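PDB 3TO3: petrobactin biosynthesis protein AsbB from Bacillus anthracis, which catalyses the ATP-dependent condensation of spermidine with citryl-spermidine intermediates in the biosynthesis of the siderophore petrobactin. Local coordinates for residues Y167-I171 and Y181-F185; V540-E544 and F557-Y563. All blocks are in the same frame, centred on the assembly; numbering follows the deposited sequence.

How the contacts relate
Two ways of holding a glutamate carboxylate are at work in this chain. Contact 1 (167-171 with 181-185) is a buried salt-bridge network in the IucA/IucC family region, beside the nucleotide site: the side chain of Tyr183 comes to about 6 Å from the bound ATP and about 12 Å from the magnesium ion. Contact 2 (540-544 with 557-563) belongs to the FhuF-like region, away from the ATP and magnesium sites, where a tyrosine hydroxyl from the loop after helix 554-560 meets a glutamate of helix 532-547. The two follow one another along the chain and lie on opposite sides of its centre. The centres of contact 1 and contact 2 are 38 Å apart, and the nearest atoms of contact 1 and contact 2 about 27 Å.

Contact 1 of 2, residues Y167-I171 and Y181-F185; sequences YKARI and YGYEF
Glu184 OE1 is gripped by both terminal nitrogens of one guanidinium: Arg170 NH1 donates to it at 3.0 Å and Arg170 NH2 at 3.2 Å, so the arginine meets this single oxygen end-on, at the tip of an extended chain. The oxygen lies in the guanidinium plane, yet the guanidinium and carboxylate planes stand 76° apart, and the two nitrogens meet OE1 differently. NH1 takes the syn lone pair of OE1, whereas NH2 arrives from above the carboxylate plane, and neither bond is quite straight.

The second oxygen serves a different cation. Lys168 NZ reaches Glu184 OE2 at 2.8 Å, from the anti side and somewhat out of the carboxylate plane; a bend at chi3 (-102°) turns CE and NZ toward that oxygen. Nearer the backbone, Lys168 CG lies 3.6 Å above one face of the Arg170 guanidinium, toward its rim. The Tyr183 ring adds Tyr183 CE2 at the guanidinium edge, 3.7 Å from Arg170 NH2, while Tyr183 OH is hydrogen-bonded to the carbonyl of Leu157.

Both cations have further partners: Lys168 NZ forms a salt bridge with Asp132 and a hydrogen bond to the carbonyl of Ile158, and Arg170 NH1 also bonds Asn178, on helix 175-181 between the two segments. Arg170 and Tyr183 both touch Met284, one of the ATP-binding residues, so the network ties the loops flanking helix 175-181 together beside the nucleotide site. Two cations face the buried carboxylate of Glu184, and although Lys168 is shared with Asp132, this would favour the ionised form; grips on both of its oxygens should also restrict rotation of the group.

Contact 2 of 2, residues V540-E544 and F557-Y563; sequences VEEIE and FESIQLY
Glu544 OE2 lies at the edges of two rings at once, those of Tyr563 and Phe557. It sits in the plane of the tyrosine ring, where Tyr563 OH donates to it at 2.7 Å through the anti lone pair of the oxygen, with carboxylate and ring planes 43° apart. Toward the phenylalanine the same oxygen approaches the ring edge, 3.8 Å from Phe557 CE1, and Tyr563 OH too lies in the plane of that ring. Glu544 gets there by folding at chi2 (-62°).

Next to this hydrogen bond, Ile543 CG2 packs against Phe557 CZ at 3.5 Å, the two side chains crossing at about a right angle. The same methyl lies 3.5 Å from Tyr563 OH, and Val540, one turn before Glu544, brings CG1 to 4.0 Å from Tyr563 OH.

Helix 532-547 is thus joined through Phe557 to helix 554-560 and through Tyr563 to the loop that follows it. Phe547 stacks on Phe557, while Val540 and Tyr563 also touch helix 591-600. The short bond to Tyr563 OH should hold OE2 at the two ring edges, and a weak, long ion pair between Glu544 OE1 and Arg596 would add a little to the stability of an anionic Glu544.

Contact 1 of 2, residues Y167-I171 and Y181-F185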
loop_
_atom_site.group_PDB
_atom_site.type_symbol
_atom_site.label_atom_id
_atom_site.label_comp_id
_atom_site.label_asym_id
_atom_site.label_seq_id
_atom_site.Cartn_x
_atom_site.Cartn_y
_atom_site.Cartn_z
ATOM N N TYR B 167 -17.173 -4.502 -4.236
ATOM C CA TYR B 167 -17.374 -5.765 -3.536
ATOM C C TYR B 167 -16.199 -6.735 -3.618
ATOM O O TYR B 167 -16.212 -7.795 -2.999
ATOM C CB TYR B 167 -18.630 -6.443 -4.135
ATOM C CG TYR B 167 -18.689 -6.466 -5.675
ATOM C CD1 TYR B 167 -18.032 -7.455 -6.403
ATOM C CD2 TYR B 167 -19.362 -5.484 -6.391
ATOM C CE1 TYR B 167 -18.067 -7.487 -7.797
ATOM C CE2 TYR B 167 -19.406 -5.507 -7.794
ATOM C CZ TYR B 167 -18.755 -6.520 -8.485
ATOM O OH TYR B 167 -18.767 -6.568 -9.859
ATOM N N LYS B 168 -15.305 -6.439 -4.547
ATOM C CA LYS B 168 -14.005 -7.073 -4.811
ATOM C C LYS B 168 -12.626 -6.413 -4.554
ATOM O O LYS B 168 -11.647 -6.840 -5.169
ATOM C CB LYS B 168 -14.039 -7.938 -6.075
ATOM C CG LYS B 168 -13.612 -9.377 -5.795
ATOM C CD LYS B 168 -14.021 -10.283 -6.947
ATOM C CE LYS B 168 -15.270 -11.072 -6.593
ATOM N NZ LYS B 168 -15.663 -11.962 -7.694
ATOM N N ALA B 169 -12.564 -5.269 -3.894
ATOM C CA ALA B 169 -11.346 -4.447 -3.949
ATOM C C ALA B 169 -10.048 -5.214 -3.725
ATOM O O ALA B 169 -9.106 -5.106 -4.539
ATOM C CB ALA B 169 -11.435 -3.294 -2.979
ATOM N N ARG B 170 -10.009 -5.978 -2.642
ATOM C CA ARG B 170 -8.813 -6.726 -2.252
ATOM C C ARG B 170 -7.526 -5.902 -2.324
ATOM O O ARG B 170 -6.553 -6.343 -2.946
ATOM C CB ARG B 170 -8.647 -7.979 -3.111
ATOM C CG ARG B 170 -9.541 -9.129 -2.712
ATOM C CD ARG B 170 -9.637 -10.189 -3.807
ATOM N NE ARG B 170 -10.850 -10.971 -3.643
ATOM C CZ ARG B 170 -11.185 -12.032 -4.373
ATOM N NH1 ARG B 170 -10.397 -12.455 -5.354
ATOM N NH2 ARG B 170 -12.335 -12.652 -4.131
ATOM N N ILE B 171 -7.514 -4.711 -1.723
ATOM C CA ILE B 171 -6.297 -3.871 -1.716
ATOM C C ILE B 171 -5.143 -4.590 -0.966
ATOM O O ILE B 171 -5.268 -5.009 0.202
ATOM C CB ILE B 171 -6.567 -2.470 -1.101
ATOM C CG1 ILE B 171 -7.925 -1.916 -1.576
ATOM C CG2 ILE B 171 -5.381 -1.463 -1.372
ATOM C CD1 ILE B 171 -8.043 -1.652 -3.049
ATOM N N TYR B 181 -4.705 -16.791 -3.855
ATOM C CA TYR B 181 -5.589 -16.792 -2.703
ATOM C C TYR B 181 -7.053 -16.433 -2.878
ATOM O O TYR B 181 -7.833 -16.604 -1.936
ATOM C CB TYR B 181 -4.961 -15.924 -1.618
ATOM C CG TYR B 181 -3.568 -16.366 -1.378
ATOM C CD1 TYR B 181 -3.307 -17.638 -0.852
ATOM C CD2 TYR B 181 -2.499 -15.548 -1.695
ATOM C CE1 TYR B 181 -1.996 -18.081 -0.649
ATOM C CE2 TYR B 181 -1.182 -15.971 -1.484
ATOM C CZ TYR B 181 -0.936 -17.232 -0.962
ATOM O OH TYR B 181 0.360 -17.644 -0.776
ATOM N N GLY B 182 -7.448 -15.985 -4.073
ATOM C CA GLY B 182 -8.824 -15.561 -4.275
ATOM C C GLY B 182 -9.699 -16.801 -4.192
ATOM O O GLY B 182 -9.364 -17.864 -4.740
ATOM N N TYR B 183 -10.808 -16.681 -3.478
ATOM C CA TYR B 183 -11.630 -17.831 -3.196
ATOM C C TYR B 183 -12.242 -18.431 -4.473
ATOM O O TYR B 183 -12.615 -19.603 -4.491
ATOM C CB TYR B 183 -12.705 -17.484 -2.156
ATOM C CG TYR B 183 -13.918 -16.705 -2.664
ATOM C CD1 TYR B 183 -14.932 -17.343 -3.389
ATOM C CD2 TYR B 183 -14.075 -15.345 -2.378
ATOM C CE1 TYR B 183 -16.069 -16.636 -3.840
ATOM C CE2 TYR B 183 -15.206 -14.629 -2.817
ATOM C CZ TYR B 183 -16.194 -15.280 -3.552
ATOM O OH TYR B 183 -17.298 -14.577 -3.994
ATOM N N GLU B 184 -12.337 -17.640 -5.540
ATOM C CA GLU B 184 -12.886 -18.143 -6.809
ATOM C C GLU B 184 -12.034 -19.272 -7.394
ATOM O O GLU B 184 -12.539 -20.122 -8.146
ATOM C CB GLU B 184 -12.997 -17.032 -7.877
ATOM C CG GLU B 184 -13.814 -15.810 -7.474
ATOM C CD GLU B 184 -12.941 -14.631 -7.028
ATOM O OE1 GLU B 184 -11.910 -14.862 -6.351
ATOM O OE2 GLU B 184 -13.280 -13.476 -7.373
ATOM N N PHE B 185 -10.738 -19.249 -7.090
ATOM C CA PHE B 185 -9.807 -20.153 -7.751
ATOM C C PHE B 185 -9.552 -21.466 -7.022
ATOM O O PHE B 185 -8.933 -22.376 -7.580
ATOM C CB PHE B 185 -8.536 -19.407 -8.151
ATOM C CG PHE B 185 -8.830 -18.107 -8.815
ATOM C CD1 PHE B 185 -8.690 -16.910 -8.121
ATOM C CD2 PHE B 185 -9.337 -18.076 -10.109
ATOM C CE1 PHE B 185 -8.996 -15.696 -8.722
ATOM C CE2 PHE B 185 -9.637 -16.874 -10.715
ATOM C CZ PHE B 185 -9.449 -15.668 -10.005
#

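Contact 2 of 2, residues V540-E544 and F557-Y563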
loop_
_atom_site.group_PDB
_atom_site.type_symbol
_atom_site.label_atom_id
_atom_site.label_comp_id
_atom_site.label_asym_id
_atom_site.label_seq_id
_atom_site.Cartn_x
_atom_site.Cartn_y
_atom_site.Cartn_z
ATOM N N VAL B 540 -44.904 -10.836 6.661
ATOM C CA VAL B 540 -45.788 -10.473 7.764
ATOM C C VAL B 540 -46.640 -11.656 8.313
ATOM O O VAL B 540 -46.641 -11.921 9.513
ATOM C CB VAL B 540 -46.654 -9.269 7.404
ATOM C CG1 VAL B 540 -47.639 -8.981 8.495
ATOM C CG2 VAL B 540 -45.757 -8.060 7.165
ATOM N N GLU B 541 -47.337 -12.377 7.442
ATOM C CA GLU B 541 -48.147 -13.499 7.890
ATOM C C GLU B 541 -47.340 -14.475 8.752
ATOM O O GLU B 541 -47.800 -14.919 9.827
ATOM C CB GLU B 541 -48.744 -14.259 6.706
ATOM C CG GLU B 541 -49.887 -13.578 6.002
ATOM C CD GLU B 541 -50.259 -14.260 4.678
ATOM O OE1 GLU B 541 -50.146 -15.493 4.574
ATOM O OE2 GLU B 541 -50.664 -13.560 3.734
ATOM N N GLU B 542 -46.148 -14.825 8.272
ATOM C CA GLU B 542 -45.309 -15.775 8.982
ATOM C C GLU B 542 -44.823 -15.290 10.348
ATOM O O GLU B 542 -44.769 -16.071 11.303
ATOM C CB GLU B 542 -44.139 -16.219 8.119
ATOM C CG GLU B 542 -44.623 -16.929 6.912
ATOM C CD GLU B 542 -45.417 -18.168 7.251
ATOM O OE1 GLU B 542 -45.365 -18.617 8.422
ATOM O OE2 GLU B 542 -46.088 -18.692 6.334
ATOM N N ILE B 543 -44.470 -14.016 10.435
ATOM C CA ILE B 543 -44.073 -13.432 11.700
ATOM C C ILE B 543 -45.287 -13.525 12.614
ATOM O O ILE B 543 -45.189 -14.017 13.730
ATOM C CB ILE B 543 -43.597 -11.956 11.532
ATOM C CG1 ILE B 543 -42.207 -11.892 10.893
ATOM C CG2 ILE B 543 -43.584 -11.222 12.871
ATOM C CD1 ILE B 543 -41.864 -10.451 10.267
ATOM N N GLU B 544 -46.441 -13.073 12.129
ATOM C CA GLU B 544 -47.666 -13.118 12.926
ATOM C C GLU B 544 -48.010 -14.537 13.375
ATOM O O GLU B 544 -48.388 -14.743 14.523
ATOM C CB GLU B 544 -48.856 -12.513 12.177
ATOM C CG GLU B 544 -48.860 -10.989 12.115
ATOM C CD GLU B 544 -48.949 -10.309 13.479
ATOM O OE1 GLU B 544 -49.774 -10.730 14.324
ATOM O OE2 GLU B 544 -48.195 -9.330 13.695
ATOM N N PHE B 557 -42.766 -7.952 21.597
ATOM C CA PHE B 557 -42.835 -7.897 20.154
ATOM C C PHE B 557 -43.337 -6.530 19.693
ATOM O O PHE B 557 -42.789 -5.933 18.768
ATOM C CB PHE B 557 -43.712 -9.034 19.598
ATOM C CG PHE B 557 -43.946 -8.956 18.094
ATOM C CD1 PHE B 557 -45.210 -8.662 17.585
ATOM C CD2 PHE B 557 -42.898 -9.170 17.195
ATOM C CE1 PHE B 557 -45.432 -8.585 16.208
ATOM C CE2 PHE B 557 -43.115 -9.088 15.810
ATOM C CZ PHE B 557 -44.379 -8.796 15.321
ATOM N N GLU B 558 -44.355 -6.016 20.360
ATOM C CA GLU B 558 -44.848 -4.711 20.001
ATOM C C GLU B 558 -43.791 -3.641 20.193
ATOM O O GLU B 558 -43.601 -2.807 19.308
ATOM C CB GLU B 558 -46.107 -4.366 20.786
ATOM C CG GLU B 558 -47.369 -4.615 19.991
ATOM C CD GLU B 558 -48.578 -4.921 20.869
ATOM O OE1 GLU B 558 -48.621 -4.432 22.031
ATOM O OE2 GLU B 558 -49.481 -5.661 20.393
ATOM N N SER B 559 -43.093 -3.663 21.325
ATOM C CA SER B 559 -42.157 -2.578 21.651
ATOM C C SER B 559 -40.972 -2.464 20.678
ATOM O O SER B 559 -40.344 -1.414 20.542
ATOM C CB SER B 559 -41.648 -2.716 23.088
ATOM O OG SER B 559 -40.658 -3.722 23.170
ATOM N N ILE B 560 -40.680 -3.561 20.002
ATOM C CA ILE B 560 -39.624 -3.629 19.005
ATOM C C ILE B 560 -40.019 -2.885 17.700
ATOM O O ILE B 560 -39.156 -2.410 16.962
ATOM C CB ILE B 560 -39.304 -5.124 18.738
ATOM C CG1 ILE B 560 -38.457 -5.675 19.865
ATOM C CG2 ILE B 560 -38.603 -5.374 17.406
ATOM C CD1 ILE B 560 -37.852 -6.985 19.501
ATOM N N GLN B 561 -41.319 -2.774 17.428
ATOM C CA GLN B 561 -41.809 -1.990 16.298
ATOM C C GLN B 561 -41.276 -2.409 14.909
ATOM O O GLN B 561 -40.750 -1.587 14.171
ATOM C CB GLN B 561 -41.474 -0.522 16.533
ATOM C CG GLN B 561 -42.115 0.076 17.750
ATOM C CD GLN B 561 -43.025 1.231 17.388
ATOM O OE1 GLN B 561 -42.669 2.403 17.569
ATOM N NE2 GLN B 561 -44.203 0.909 16.855
ATOM N N LEU B 562 -41.411 -3.677 14.552
ATOM C CA LEU B 562 -40.979 -4.133 13.251
ATOM C C LEU B 562 -41.887 -3.627 12.144
ATOM O O LEU B 562 -41.535 -3.710 10.960
ATOM C CB LEU B 562 -40.977 -5.652 13.217
ATOM C CG LEU B 562 -40.023 -6.274 14.213
ATOM C CD1 LEU B 562 -39.975 -7.754 13.941
ATOM C CD2 LEU B 562 -38.660 -5.649 14.040
ATOM N N TYR B 563 -43.084 -3.187 12.526
ATOM C CA TYR B 563 -44.085 -2.669 11.579
ATOM C C TYR B 563 -44.053 -1.147 11.470
ATOM O O TYR B 563 -44.981 -0.546 10.901
ATOM C CB TYR B 563 -45.501 -3.148 11.918
ATOM C CG TYR B 563 -45.629 -4.653 11.989
ATOM C CD1 TYR B 563 -44.764 -5.472 11.283
ATOM C CD2 TYR B 563 -46.621 -5.252 12.754
ATOM C CE1 TYR B 563 -44.870 -6.851 11.335
ATOM C CE2 TYR B 563 -46.746 -6.625 12.811
ATOM C CZ TYR B 563 -45.872 -7.422 12.097
ATOM O OH TYR B 563 -45.990 -8.793 12.159
#